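PDB 2II1: acetamidase from Bacillus halodurans, which acts as an acetamidase, probably hydrolysing the carbon-nitrogen bonds of linear amides, and binds calcium ions. Local coordinates for the interface of chains A and B. Sequence-based numbering; all coordinates share one arbitrary frame. Chains: chain A/B, Acetamidase.

Contact 1: the interface of chains A and B. Residues chain A 91-92, 103, 107, 193; chain B 258-259, 263.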
# COMPACT_ATOMS: atom_id res chain seq x y z
N THR A 91 -13.32 -1.46 18.45
CA THR A 91 -13.79 -2.79 18.77
C THR A 91 -12.91 -3.88 18.08
O THR A 91 -12.73 -3.86 16.86
CB THR A 91 -15.29 -2.97 18.34
OG1 THR A 91 -15.38 -2.99 16.91
CG2 THR A 91 -16.15 -1.85 18.88
N ALA A 92 -12.37 -4.79 18.90
CA ALA A 92 -11.74 -6.03 18.42
C ALA A 92 -12.72 -7.19 18.62
O ALA A 92 -13.11 -7.45 19.76
CB ALA A 92 -10.43 -6.30 19.18
N LEU A 103 -7.68 -13.42 17.21
CA LEU A 103 -8.21 -12.78 18.42
C LEU A 103 -8.80 -13.79 19.42
O LEU A 103 -9.37 -14.80 19.04
CB LEU A 103 -9.24 -11.69 18.05
CG LEU A 103 -8.72 -10.55 17.18
CD1 LEU A 103 -9.88 -9.88 16.46
CD2 LEU A 103 -7.91 -9.53 17.96
N THR A 107 -13.29 -7.16 22.59
CA THR A 107 -12.66 -6.09 23.35
C THR A 107 -13.16 -4.75 22.79
O THR A 107 -13.24 -4.59 21.59
CB THR A 107 -11.15 -6.17 23.19
OG1 THR A 107 -10.72 -7.43 23.72
CG2 THR A 107 -10.45 -5.01 23.89
N LEU A 193 -7.86 -4.31 11.72
CA LEU A 193 -8.64 -4.89 12.82
C LEU A 193 -10.14 -4.99 12.45
O LEU A 193 -10.79 -5.95 12.85
CB LEU A 193 -8.44 -4.09 14.12
CG LEU A 193 -9.11 -4.55 15.42
CD1 LEU A 193 -8.55 -5.85 15.83
CD2 LEU A 193 -8.96 -3.55 16.53
N ILE B 258 -2.98 -9.46 22.12
CA ILE B 258 -3.17 -9.51 20.67
C ILE B 258 -4.27 -8.55 20.24
O ILE B 258 -4.21 -8.03 19.13
CB ILE B 258 -3.45 -10.96 20.14
CG1 ILE B 258 -3.21 -11.04 18.63
CG2 ILE B 258 -4.85 -11.43 20.53
CD1 ILE B 258 -1.73 -10.77 18.24
N GLU B 259 -5.28 -8.33 21.08
CA GLU B 259 -6.38 -7.42 20.70
C GLU B 259 -5.88 -5.98 20.72
O GLU B 259 -6.24 -5.20 19.85
CB GLU B 259 -7.59 -7.53 21.62
CG GLU B 259 -8.31 -8.85 21.53
CD GLU B 259 -7.63 -9.95 22.33
OE1 GLU B 259 -6.73 -9.67 23.16
OE2 GLU B 259 -8.01 -11.11 22.13
N MSE B 263 -5.43 -3.24 17.59
CA MSE B 263 -5.93 -1.87 17.63
C MSE B 263 -4.84 -0.87 17.27
O MSE B 263 -5.05 0.07 16.50
CB MSE B 263 -6.47 -1.53 19.02
CG MSE B 263 -7.79 -2.18 19.30
SE MSE B 263 -8.38 -1.90 21.13
CE MSE B 263 -10.09 -2.89 21.06

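Contact 2: the interface of chains A and B. Residues chain A 264, 267-268, 291, 294; chain B 124-127.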
# COMPACT_ATOMS: atom_id res chain seq x y z
N LEU A 264 5.55 4.48 -16.81
CA LEU A 264 5.60 5.60 -15.89
C LEU A 264 5.07 5.18 -14.52
O LEU A 264 5.67 5.52 -13.51
CB LEU A 264 4.86 6.83 -16.42
CG LEU A 264 4.93 8.04 -15.49
CD1 LEU A 264 6.34 8.60 -15.39
CD2 LEU A 264 3.91 9.13 -15.90
N GLY A 267 7.35 2.67 -12.73
CA GLY A 267 8.56 3.36 -12.29
C GLY A 267 8.41 4.49 -11.27
O GLY A 267 9.36 4.77 -10.53
N ALA A 268 7.26 5.16 -11.25
CA ALA A 268 7.13 6.44 -10.54
C ALA A 268 5.88 6.50 -9.66
O ALA A 268 5.78 7.36 -8.83
CB ALA A 268 7.06 7.58 -11.59
N TYR A 291 3.93 15.25 -12.35
CA TYR A 291 3.96 14.47 -13.60
C TYR A 291 2.79 14.85 -14.52
O TYR A 291 2.96 14.97 -15.74
CB TYR A 291 3.95 12.94 -13.33
CG TYR A 291 5.20 12.42 -12.63
CD1 TYR A 291 6.44 12.40 -13.28
CD2 TYR A 291 5.15 11.96 -11.32
CE1 TYR A 291 7.57 11.93 -12.66
CE2 TYR A 291 6.30 11.49 -10.68
CZ TYR A 291 7.50 11.48 -11.36
OH TYR A 291 8.62 11.04 -10.74
N LYS A 294 3.72 18.32 -16.01
CA LYS A 294 4.58 17.97 -17.14
C LYS A 294 3.80 17.48 -18.37
O LYS A 294 4.07 17.92 -19.48
CB LYS A 294 5.61 16.89 -16.73
CG LYS A 294 6.75 17.36 -15.82
CD LYS A 294 7.49 16.15 -15.20
CE LYS A 294 8.46 16.56 -14.10
NZ LYS A 294 9.15 17.86 -14.41
N LEU B 124 10.41 14.24 -18.80
CA LEU B 124 10.13 13.44 -17.60
C LEU B 124 11.36 12.74 -17.05
O LEU B 124 11.91 11.83 -17.66
CB LEU B 124 9.03 12.39 -17.86
CG LEU B 124 7.66 12.92 -18.30
CD1 LEU B 124 6.80 11.76 -18.79
CD2 LEU B 124 6.94 13.68 -17.20
N ARG B 125 11.79 13.16 -15.88
CA ARG B 125 12.98 12.60 -15.25
C ARG B 125 12.51 12.16 -13.87
O ARG B 125 11.83 12.91 -13.17
CB ARG B 125 14.12 13.63 -15.20
CG ARG B 125 14.48 14.19 -16.59
CD ARG B 125 15.26 15.52 -16.53
NE ARG B 125 16.67 15.34 -16.13
CZ ARG B 125 17.68 15.01 -16.94
NH1 ARG B 125 17.48 14.82 -18.24
NH2 ARG B 125 18.92 14.87 -16.46
N LEU B 126 12.82 10.93 -13.52
CA LEU B 126 12.35 10.35 -12.28
C LEU B 126 13.50 10.40 -11.31
O LEU B 126 14.65 10.38 -11.72
CB LEU B 126 11.91 8.90 -12.48
CG LEU B 126 11.16 8.50 -13.78
CD1 LEU B 126 11.04 6.99 -13.86
CD2 LEU B 126 9.81 9.15 -13.91
N PRO B 127 13.20 10.43 -9.99
CA PRO B 127 14.30 10.30 -9.02
C PRO B 127 15.05 8.96 -9.06
O PRO B 127 14.45 7.88 -9.09
CB PRO B 127 13.60 10.50 -7.66
CG PRO B 127 12.16 10.33 -7.90
CD PRO B 127 11.89 10.60 -9.35

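Contact 1: the interface of chains A and B
A:Leu193 and B:Met263 illustrate how a helix of one subunit can be seated against the strands and loops of its twin in a two-fold interface. The first kind of contact is purely apolar. CD2 of A:Leu193 presses on CG of B:Met263 at 3.3 Å, tighter than a relaxed carbon contact, and also lies near the CA of that residue. Beyond CG the selenomethionine chain runs straight out (chi2 174°, chi3 -180°), carrying its terminal methyl from helix 258-268 of chain B to chain A strands 87-92 and 107-114. There CE meets the methyl CG2 of A:Thr107 at 3.6 Å and the CB of A:Ala92 at 3.9 Å. One turn earlier on the helix, B:Glu259 contributes its aliphatic stem: its CB rests on the A:Ala92 methyl, and its CG is 3.7 Å from CD2 of A:Leu103, two side chains that cross obliquely.

The second kind pairs polar atoms with carbon. A:Thr107 divides its two branches between the helix residues: CG2 faces the selenomethionine methyl, while the hydroxyl OG1 lies 3.5 Å from CG of B:Glu259, with the two side chains roughly perpendicular. The threonine carbonyl O also approaches CE of B:Met263. These are packing contacts, not hydrogen bonds. The carboxylate of B:Glu259 passes the backbone of A:Leu103, and its position at the start of the helix would probably suit its negative charge. The bend at chi2 (81°) turns the chain back on itself, bringing OE1 within 2.9 Å of the backbone N of B:Glu259.

Contact 2: the interface of chains A and B
A:Tyr291 and B:Leu126 meet at about a right angle, and show how one methyl group can be packed among several side chains of the partner. The leucine comes from strand 124-127 of chain B; the tyrosine belongs to helix 289-294 of chain A. CD2 of B:Leu126 comes to the CE1 edge of the A:Tyr291 ring at 3.8 Å, off the plane to one side and outside the ring's outline, so it does not sit over the face. On that same side of the ring stand A:Leu264 and A:Ala268, both from helix 258-268. CD1 of A:Leu264 lies 3.8 Å from CD2 of B:Leu126, and CB of A:Ala268 is 3.9 Å from it, so one methyl group is shared by three side chains from two helices. The A:Leu264 branch gets there with CG anti to the backbone N (chi1 -178°).

Further along the tyrosine, the phenol oxygen OH reaches CD of B:Pro127 at 3.6 Å, the two side chains arriving from opposite directions. Replacing A:Tyr291 with an alanine would probably leave a gap beside B:Leu126 and deprive B:Pro127 of its phenol neighbour, letting the leucine methyl shift.

At the other end of the patch B:Leu124 slants across A:Lys294. Its CD2 is 3.5 Å from CB of the lysine and still nearer to CD, at a tight 3.2 Å, so the aliphatic stem of the lysine serves as an apolar wall. The same CD2 also lies 4.1 Å from CD1 of the A:Tyr291 ring. B:Leu124 and B:Leu126, alternate residues on their strand, thus both point into chain A, whereas B:Arg125 is directed away. The patch packs a short strand against two helices, and probably helps to hold the two subunits together if the deposited dimer is the working form.

About 41 Å separates the centres of the C-alpha atoms of contact 1 and contact 2, yet both use the same element, helix 258-268. Chain B supplies it in contact 1 and chain A in contact 2. B:Met263 and A:Leu264, adjacent positions, take part in different patches, so successive helix positions are turned towards different surroundings on the partner. Because the interface is two-fold symmetric, each patch recurs with the chains exchanged, and each copy of the helix therefore engages the other subunit through both sets of residues. This reciprocal arrangement is consistent with a dimer, although the structure alone does not show that it forms in solution.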